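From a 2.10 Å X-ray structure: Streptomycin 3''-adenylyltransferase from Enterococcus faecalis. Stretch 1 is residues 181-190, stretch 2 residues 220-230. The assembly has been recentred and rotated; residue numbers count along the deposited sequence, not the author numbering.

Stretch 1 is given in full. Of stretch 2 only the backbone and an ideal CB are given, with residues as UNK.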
ATOM      1  N   GLU A 181      -5.022  10.909 -11.466  1.00 84.20           N
ATOM      2  CA  GLU A 181      -4.246  12.104 -11.136  1.00 78.17           C
ATOM      3  C   GLU A 181      -4.080  12.263  -9.635  1.00 77.54           C
ATOM      4  O   GLU A 181      -2.961  12.448  -9.140  1.00 77.76           O
ATOM      5  CB  GLU A 181      -4.920  13.348 -11.712  1.00 73.27           C
ATOM      6  CG  GLU A 181      -4.831  13.472 -13.210  1.00 79.88           C
ATOM      7  CD  GLU A 181      -5.898  12.666 -13.909  1.00 79.38           C
ATOM      8  OE1 GLU A 181      -6.452  11.744 -13.275  1.00 85.77           O
ATOM      9  OE2 GLU A 181      -6.178  12.947 -15.091  1.00 73.53           O
ATOM     10  N   THR A 182      -5.188  12.213  -8.892  1.00 74.77           N
ATOM     11  CA  THR A 182      -5.133  12.485  -7.461  1.00 78.85           C
ATOM     12  C   THR A 182      -4.147  11.556  -6.760  1.00 74.95           C
ATOM     13  O   THR A 182      -3.360  11.996  -5.914  1.00 74.86           O
ATOM     14  CB  THR A 182      -6.530  12.357  -6.844  1.00 81.32           C
ATOM     15  OG1 THR A 182      -7.471  13.121  -7.614  1.00 83.37           O
ATOM     16  CG2 THR A 182      -6.517  12.868  -5.415  1.00 80.69           C
ATOM     17  N   ASN A 183      -4.190  10.264  -7.087  1.00 79.72           N
ATOM     18  CA  ASN A 183      -3.251   9.329  -6.475  1.00 82.25           C
ATOM     19  C   ASN A 183      -1.813   9.750  -6.759  1.00 76.00           C
ATOM     20  O   ASN A 183      -0.983   9.838  -5.846  1.00 68.34           O
ATOM     21  CB  ASN A 183      -3.505   7.908  -6.985  1.00 82.36           C
ATOM     22  CG  ASN A 183      -4.974   7.542  -6.988  1.00 93.65           C
ATOM     23  OD1 ASN A 183      -5.816   8.318  -7.443  1.00 98.64           O
ATOM     24  ND2 ASN A 183      -5.291   6.356  -6.483  1.00 96.44           N
ATOM     25  N   SER A 184      -1.509  10.039  -8.027  1.00 71.26           N
ATOM     26  CA  SER A 184      -0.131  10.308  -8.422  1.00 72.41           C
ATOM     27  C   SER A 184       0.410  11.558  -7.737  1.00 68.71           C
ATOM     28  O   SER A 184       1.530  11.560  -7.213  1.00 76.18           O
ATOM     29  CB  SER A 184      -0.052  10.441  -9.943  1.00 78.33           C
ATOM     30  OG  SER A 184      -0.160   9.173 -10.568  1.00 83.62           O
ATOM     31  N   ILE A 185      -0.378  12.634  -7.724  1.00 67.68           N
ATOM     32  CA  ILE A 185       0.074  13.869  -7.087  1.00 70.81           C
ATOM     33  C   ILE A 185       0.410  13.616  -5.624  1.00 65.30           C
ATOM     34  O   ILE A 185       1.495  13.965  -5.144  1.00 66.20           O
ATOM     35  CB  ILE A 185      -0.994  14.969  -7.222  1.00 73.47           C
ATOM     36  CG1 ILE A 185      -1.214  15.339  -8.685  1.00 65.95           C
ATOM     37  CG2 ILE A 185      -0.585  16.197  -6.426  1.00 76.58           C
ATOM     38  CD1 ILE A 185      -2.273  16.401  -8.891  1.00 67.90           C
ATOM     39  N   LEU A 186      -0.523  13.024  -4.884  1.00 67.72           N
ATOM     40  CA  LEU A 186      -0.324  12.872  -3.446  1.00 75.96           C
ATOM     41  C   LEU A 186       0.684  11.779  -3.125  1.00 66.37           C
ATOM     42  O   LEU A 186       1.400  11.878  -2.123  1.00 58.69           O
ATOM     43  CB  LEU A 186      -1.661  12.591  -2.758  1.00 72.07           C
ATOM     44  CG  LEU A 186      -2.759  13.604  -3.092  1.00 71.88           C
ATOM     45  CD1 LEU A 186      -4.132  12.981  -2.889  1.00 88.17           C
ATOM     46  CD2 LEU A 186      -2.614  14.872  -2.261  1.00 79.99           C
ATOM     47  N   THR A 187       0.770  10.743  -3.960  1.00 74.63           N
ATOM     48  CA  THR A 187       1.856   9.782  -3.812  1.00 75.80           C
ATOM     49  C   THR A 187       3.206  10.488  -3.858  1.00 72.68           C
ATOM     50  O   THR A 187       4.050  10.306  -2.973  1.00 72.34           O
ATOM     51  CB  THR A 187       1.767   8.715  -4.905  1.00 74.34           C
ATOM     52  OG1 THR A 187       0.411   8.264  -5.036  1.00 74.55           O
ATOM     53  CG2 THR A 187       2.668   7.528  -4.564  1.00 78.91           C
ATOM     54  N   LEU A 188       3.421  11.316  -4.885  1.00 75.15           N
ATOM     55  CA  LEU A 188       4.663  12.076  -4.970  1.00 66.62           C
ATOM     56  C   LEU A 188       4.849  12.962  -3.745  1.00 66.09           C
ATOM     57  O   LEU A 188       5.965  13.099  -3.232  1.00 65.93           O
ATOM     58  CB  LEU A 188       4.672  12.922  -6.241  1.00 62.36           C
ATOM     59  CG  LEU A 188       4.900  12.206  -7.575  1.00 62.78           C
ATOM     60  CD1 LEU A 188       4.581  13.156  -8.716  1.00 57.81           C
ATOM     61  CD2 LEU A 188       6.304  11.691  -7.691  1.00 64.52           C
ATOM     62  N   CYS A 189       3.769  13.585  -3.268  1.00 61.81           N
ATOM     63  CA  CYS A 189       3.862  14.378  -2.043  1.00 68.34           C
ATOM     64  C   CYS A 189       4.276  13.505  -0.864  1.00 63.83           C
ATOM     65  O   CYS A 189       5.192  13.851  -0.108  1.00 62.53           O
ATOM     66  CB  CYS A 189       2.530  15.068  -1.762  1.00 68.80           C
ATOM     67  SG  CYS A 189       2.135  16.409  -2.897  1.00 63.89           S
ATOM     68  N   ARG A 190       3.599  12.368  -0.685  1.00 70.27           N
ATOM     69  CA  ARG A 190       4.054  11.377   0.284  1.00 69.34           C
ATOM     70  C   ARG A 190       5.510  11.002   0.016  1.00 72.55           C
ATOM     71  O   ARG A 190       6.340  10.991   0.930  1.00 69.86           O
ATOM     72  CB  ARG A 190       3.154  10.138   0.228  1.00 75.97           C
ATOM     73  CG  ARG A 190       3.357   9.156   1.377  1.00 87.86           C
ATOM     74  CD  ARG A 190       2.628   7.835   1.142  1.00 92.67           C
ATOM     75  NE  ARG A 190       3.193   7.053   0.039  1.00105.47           N
ATOM     76  CZ  ARG A 190       4.359   6.411   0.080  1.00 94.79           C
ATOM     77  NH1 ARG A 190       5.114   6.451   1.172  1.00 81.28           N
ATOM     78  NH2 ARG A 190       4.773   5.726  -0.980  1.00 86.85           N
ATOM     79  N   UNK A 220      -2.303  25.115  -5.299  1.00 69.91           N
ATOM     80  CA  UNK A 220      -3.703  25.074  -5.711  1.00 67.36           C
ATOM     81  C   UNK A 220      -4.084  23.684  -6.218  1.00 71.13           C
ATOM     82  O   UNK A 220      -5.085  23.105  -5.780  1.00 68.15           O
ATOM     83  CB  UNK A 220      -3.970  26.122  -6.793  1.00 67.36           C
ATOM     84  N   UNK A 221      -3.285  23.123  -7.134  1.00 69.86           N
ATOM     85  CA  UNK A 221      -3.628  21.820  -7.704  1.00 68.46           C
ATOM     86  C   UNK A 221      -3.452  20.693  -6.688  1.00 71.83           C
ATOM     87  O   UNK A 221      -4.227  19.727  -6.694  1.00 70.98           O
ATOM     88  CB  UNK A 221      -2.769  21.544  -8.940  1.00 68.46           C
ATOM     89  N   UNK A 222      -2.456  20.797  -5.807  1.00 62.31           N
ATOM     90  CA  UNK A 222      -2.238  19.755  -4.810  1.00 62.03           C
ATOM     91  C   UNK A 222      -3.410  19.693  -3.839  1.00 82.32           C
ATOM     92  O   UNK A 222      -3.862  18.606  -3.454  1.00 80.48           O
ATOM     93  CB  UNK A 222      -0.932  20.000  -4.052  1.00 62.03           C
ATOM     94  N   UNK A 223      -3.910  20.855  -3.410  1.00 75.10           N
ATOM     95  CA  UNK A 223      -5.049  20.881  -2.505  1.00 79.07           C
ATOM     96  C   UNK A 223      -6.328  20.425  -3.199  1.00 81.84           C
ATOM     97  O   UNK A 223      -7.206  19.841  -2.554  1.00 78.06           O
ATOM     98  CB  UNK A 223      -5.236  22.288  -1.934  1.00 79.07           C
ATOM     99  N   UNK A 224      -6.450  20.662  -4.507  1.00 78.57           N
ATOM    100  CA  UNK A 224      -7.584  20.115  -5.242  1.00 81.66           C
ATOM    101  C   UNK A 224      -7.498  18.599  -5.368  1.00 87.67           C
ATOM    102  O   UNK A 224      -8.513  17.954  -5.653  1.00 87.60           O
ATOM    103  CB  UNK A 224      -7.666  20.749  -6.632  1.00 81.66           C
ATOM    104  N   UNK A 225      -6.314  18.018  -5.148  1.00 86.47           N
ATOM    105  CA  UNK A 225      -6.191  16.565  -5.101  1.00 85.40           C
ATOM    106  C   UNK A 225      -6.633  16.016  -3.746  1.00 85.91           C
ATOM    107  O   UNK A 225      -7.254  14.949  -3.677  1.00 82.29           O
ATOM    108  CB  UNK A 225      -4.749  16.145  -5.393  1.00 85.40           C
ATOM    109  N   UNK A 226      -6.324  16.731  -2.659  1.00 81.91           N
ATOM    110  CA  UNK A 226      -6.774  16.303  -1.335  1.00 82.58           C
ATOM    111  C   UNK A 226      -8.285  16.103  -1.333  1.00 82.97           C
ATOM    112  O   UNK A 226      -8.797  15.069  -0.890  1.00 86.65           O
ATOM    113  CB  UNK A 226      -6.370  17.324  -0.269  1.00 82.58           C
ATOM    114  N   UNK A 227      -9.018  17.093  -1.846  1.00 83.13           N
ATOM    115  CA  UNK A 227     -10.477  17.034  -1.824  1.00 91.73           C
ATOM    116  C   UNK A 227     -10.994  15.785  -2.529  1.00 98.08           C
ATOM    117  O   UNK A 227     -11.822  15.047  -1.983  1.00103.33           O
ATOM    118  CB  UNK A 227     -11.068  18.285  -2.476  1.00 91.73           C
ATOM    119  N   UNK A 228     -10.519  15.531  -3.753  1.00 96.21           N
ATOM    120  CA  UNK A 228     -10.979  14.363  -4.500  1.00 97.99           C
ATOM    121  C   UNK A 228     -10.703  13.073  -3.734  1.00 98.64           C
ATOM    122  O   UNK A 228     -11.544  12.166  -3.706  1.00 94.82           O
ATOM    123  CB  UNK A 228     -10.306  14.312  -5.873  1.00 97.99           C
ATOM    124  N   UNK A 229      -9.531  12.980  -3.097  1.00 93.69           N
ATOM    125  CA  UNK A 229      -9.207  11.805  -2.292  1.00 93.57           C
ATOM    126  C   UNK A 229     -10.228  11.594  -1.179  1.00 97.38           C
ATOM    127  O   UNK A 229     -10.466  10.454  -0.763  1.00 94.18           O
ATOM    128  CB  UNK A 229      -7.804  11.941  -1.696  1.00 93.57           C
ATOM    129  N   UNK A 230     -10.850  12.673  -0.699  1.00 94.52           N
ATOM    130  CA  UNK A 230     -11.895  12.596   0.311  1.00 96.53           C
ATOM    131  C   UNK A 230     -13.292  12.594  -0.302  1.00 96.06           C
ATOM    132  O   UNK A 230     -14.269  12.892   0.395  1.00103.65           O
ATOM    133  CB  UNK A 230     -11.760  13.764   1.290  1.00 96.53           C
TER

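The two helices cross at 118° between their N-to-C directions, with their axes 9.0 Å apart at closest approach. The tightest point pairs the CA of Thr182 with the CA of position 225, 4.8 Å away, so little room is left there.

Position 220 is helical, and its ideal CB finds nothing of stretch 1 within 5.5 Å. Many side chains would suit, polar ones included; the residue is Glu220, which makes no contact here.

At position 221 the CA-to-CB bond points sideways, and the ideal CB lies 5.2 Å from Ile185 CD1. A long side chain could lead off from the edge of the contact; Arg221 does, with CB its nearest side-chain atom and NE and NH2 hydrogen-bonded elsewhere in the structure.

Position 222 also points sideways, but stretch 1 offers an apolar border: the ideal CB is 4.5 Å from Ile185 CG2 and 4.9 Å from Cys189 SG. With the CA of Ile185 and the CA of position 222 6.7 Å apart, there is room for a medium or large aliphatic residue, such as isoleucine, leucine, valine or methionine. The residue is Ile222, with chi1 m and chi2 t. Its CG1 packs 3.9 Å from Ile185 CG2, and its CD1 reaches to 3.8 Å from Cys189 SG.

Position 223 points away and position 224 sideways, both beyond reach at CB, so stretch 1 hardly constrains either, and polar or apolar residues would do equally well as far as it goes. They are Leu223 and Leu224, and the end of Leu224 leads farther away.

Position 225 is the pinch. Its CB points toward stretch 1 and already stands 3.7 Å from Thr182 CG2, 4.0 Å from Leu186 CG and 4.3 Å from Ile185 CG2. Alanine suits best, serine perhaps; glycine would fit but leave these atoms without a partner. The deposited Ala225 fills the space with its methyl alone, touching all three neighbours and letting the backbones approach.

Position 226 points away, yet its ideal CB is 4.9 Å from Leu186 CD2, so a branched or longer apolar side chain could reach back. Val226 does, bringing CG2 to 4.0 Å from Leu186 CD2.

Position 227 points away with nothing nearby and would accept a polar or charged residue; it is Arg227.

Position 228 points toward stretch 1, with the ideal CB 3.5 Å from Thr182 OG1. A hydroxyl asks for a short polar partner: serine or threonine, with alanine tolerable. Ser228, chi1 t, places its OG 3.2 Å from Thr182 OG1 in a hydrogen bond that either hydroxyl could donate.

At position 229 the CB points toward stretch 1, 4.0 Å from both Thr182 CG2 and Leu186 CD1. An apolar base is wanted, but a large side chain can be carried if it turns outward. Tyr229 does this: its CB packs against those methyls while the ring leads away. Together 222, 225, 226 and 229 form the hole that receives Leu186.

Position 230 leaves helical phi/psi and lies out of reach, so polar or apolar residues would serve. It is Leu230.

Stretch 2 (220-230) ERILLAVRSYL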
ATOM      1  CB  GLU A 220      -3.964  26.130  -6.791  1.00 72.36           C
ATOM      2  CG  GLU A 220      -4.283  27.528  -6.264  1.00 72.34           C
ATOM      3  CD  GLU A 220      -4.341  28.579  -7.371  1.00 82.96           C
ATOM      4  OE1 GLU A 220      -3.858  29.712  -7.149  1.00 80.02           O
ATOM      5  OE2 GLU A 220      -4.867  28.275  -8.466  1.00 86.86           O
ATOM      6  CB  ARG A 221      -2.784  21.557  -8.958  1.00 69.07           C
ATOM      7  CG  ARG A 221      -3.277  22.300 -10.203  1.00 63.94           C
ATOM      8  CD  ARG A 221      -2.544  21.874 -11.471  1.00 72.17           C
ATOM      9  NE  ARG A 221      -1.192  22.425 -11.554  1.00 67.85           N
ATOM     10  CZ  ARG A 221      -0.868  23.534 -12.219  1.00 66.89           C
ATOM     11  NH1 ARG A 221      -1.801  24.226 -12.861  1.00 61.92           N
ATOM     12  NH2 ARG A 221       0.389  23.957 -12.241  1.00 65.17           N
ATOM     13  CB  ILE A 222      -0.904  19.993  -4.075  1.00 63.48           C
ATOM     14  CG1 ILE A 222       0.275  19.704  -5.015  1.00 62.55           C
ATOM     15  CG2 ILE A 222      -0.834  19.122  -2.823  1.00 51.02           C
ATOM     16  CD1 ILE A 222       1.652  19.904  -4.388  1.00 58.73           C
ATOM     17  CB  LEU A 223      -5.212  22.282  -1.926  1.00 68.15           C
ATOM     18  CG  LEU A 223      -4.146  22.636  -0.888  1.00 69.82           C
ATOM     19  CD1 LEU A 223      -4.230  24.103  -0.501  1.00 70.89           C
ATOM     20  CD2 LEU A 223      -4.281  21.744   0.343  1.00 81.16           C
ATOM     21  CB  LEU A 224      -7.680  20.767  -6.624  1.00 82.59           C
ATOM     22  CG  LEU A 224      -8.609  21.987  -6.620  1.00 94.49           C
ATOM     23  CD1 LEU A 224      -7.868  23.233  -6.128  1.00 85.50           C
ATOM     24  CD2 LEU A 224      -9.230  22.228  -7.989  1.00 86.82           C
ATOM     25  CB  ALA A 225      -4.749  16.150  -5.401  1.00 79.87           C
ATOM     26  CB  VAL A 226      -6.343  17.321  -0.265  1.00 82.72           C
ATOM     27  CG1 VAL A 226      -6.911  16.936   1.097  1.00 72.12           C
ATOM     28  CG2 VAL A 226      -4.827  17.429  -0.213  1.00 78.56           C
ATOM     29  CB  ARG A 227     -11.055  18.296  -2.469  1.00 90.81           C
ATOM     30  CG  ARG A 227     -10.725  19.589  -1.733  1.00 84.10           C
ATOM     31  CD  ARG A 227     -10.860  20.813  -2.630  1.00 80.40           C
ATOM     32  NE  ARG A 227     -12.066  20.782  -3.455  1.00 89.41           N
ATOM     33  CZ  ARG A 227     -12.457  21.777  -4.249  1.00 92.53           C
ATOM     34  NH1 ARG A 227     -11.739  22.889  -4.328  1.00 91.31           N
ATOM     35  NH2 ARG A 227     -13.568  21.660  -4.964  1.00 94.27           N
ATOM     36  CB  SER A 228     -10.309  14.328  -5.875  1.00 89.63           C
ATOM     37  OG  SER A 228     -10.407  13.045  -6.473  1.00 87.98           O
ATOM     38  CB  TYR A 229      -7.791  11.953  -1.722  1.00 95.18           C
ATOM     39  CG  TYR A 229      -7.390  10.885  -0.726  1.00100.81           C
ATOM     40  CD1 TYR A 229      -7.149   9.578  -1.135  1.00 93.89           C
ATOM     41  CD2 TYR A 229      -7.246  11.187   0.622  1.00 99.09           C
ATOM     42  CE1 TYR A 229      -6.785   8.602  -0.227  1.00 99.25           C
ATOM     43  CE2 TYR A 229      -6.885  10.219   1.539  1.00 97.40           C
ATOM     44  CZ  TYR A 229      -6.655   8.929   1.110  1.00102.13           C
ATOM     45  OH  TYR A 229      -6.293   7.967   2.024  1.00103.79           O
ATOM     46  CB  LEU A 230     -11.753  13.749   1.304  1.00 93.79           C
ATOM     47  CG  LEU A 230     -10.330  14.042   1.783  1.00 91.56           C
ATOM     48  CD1 LEU A 230     -10.327  15.069   2.912  1.00 68.50           C
ATOM     49  CD2 LEU A 230      -9.634  12.762   2.230  1.00 90.01           C
TER
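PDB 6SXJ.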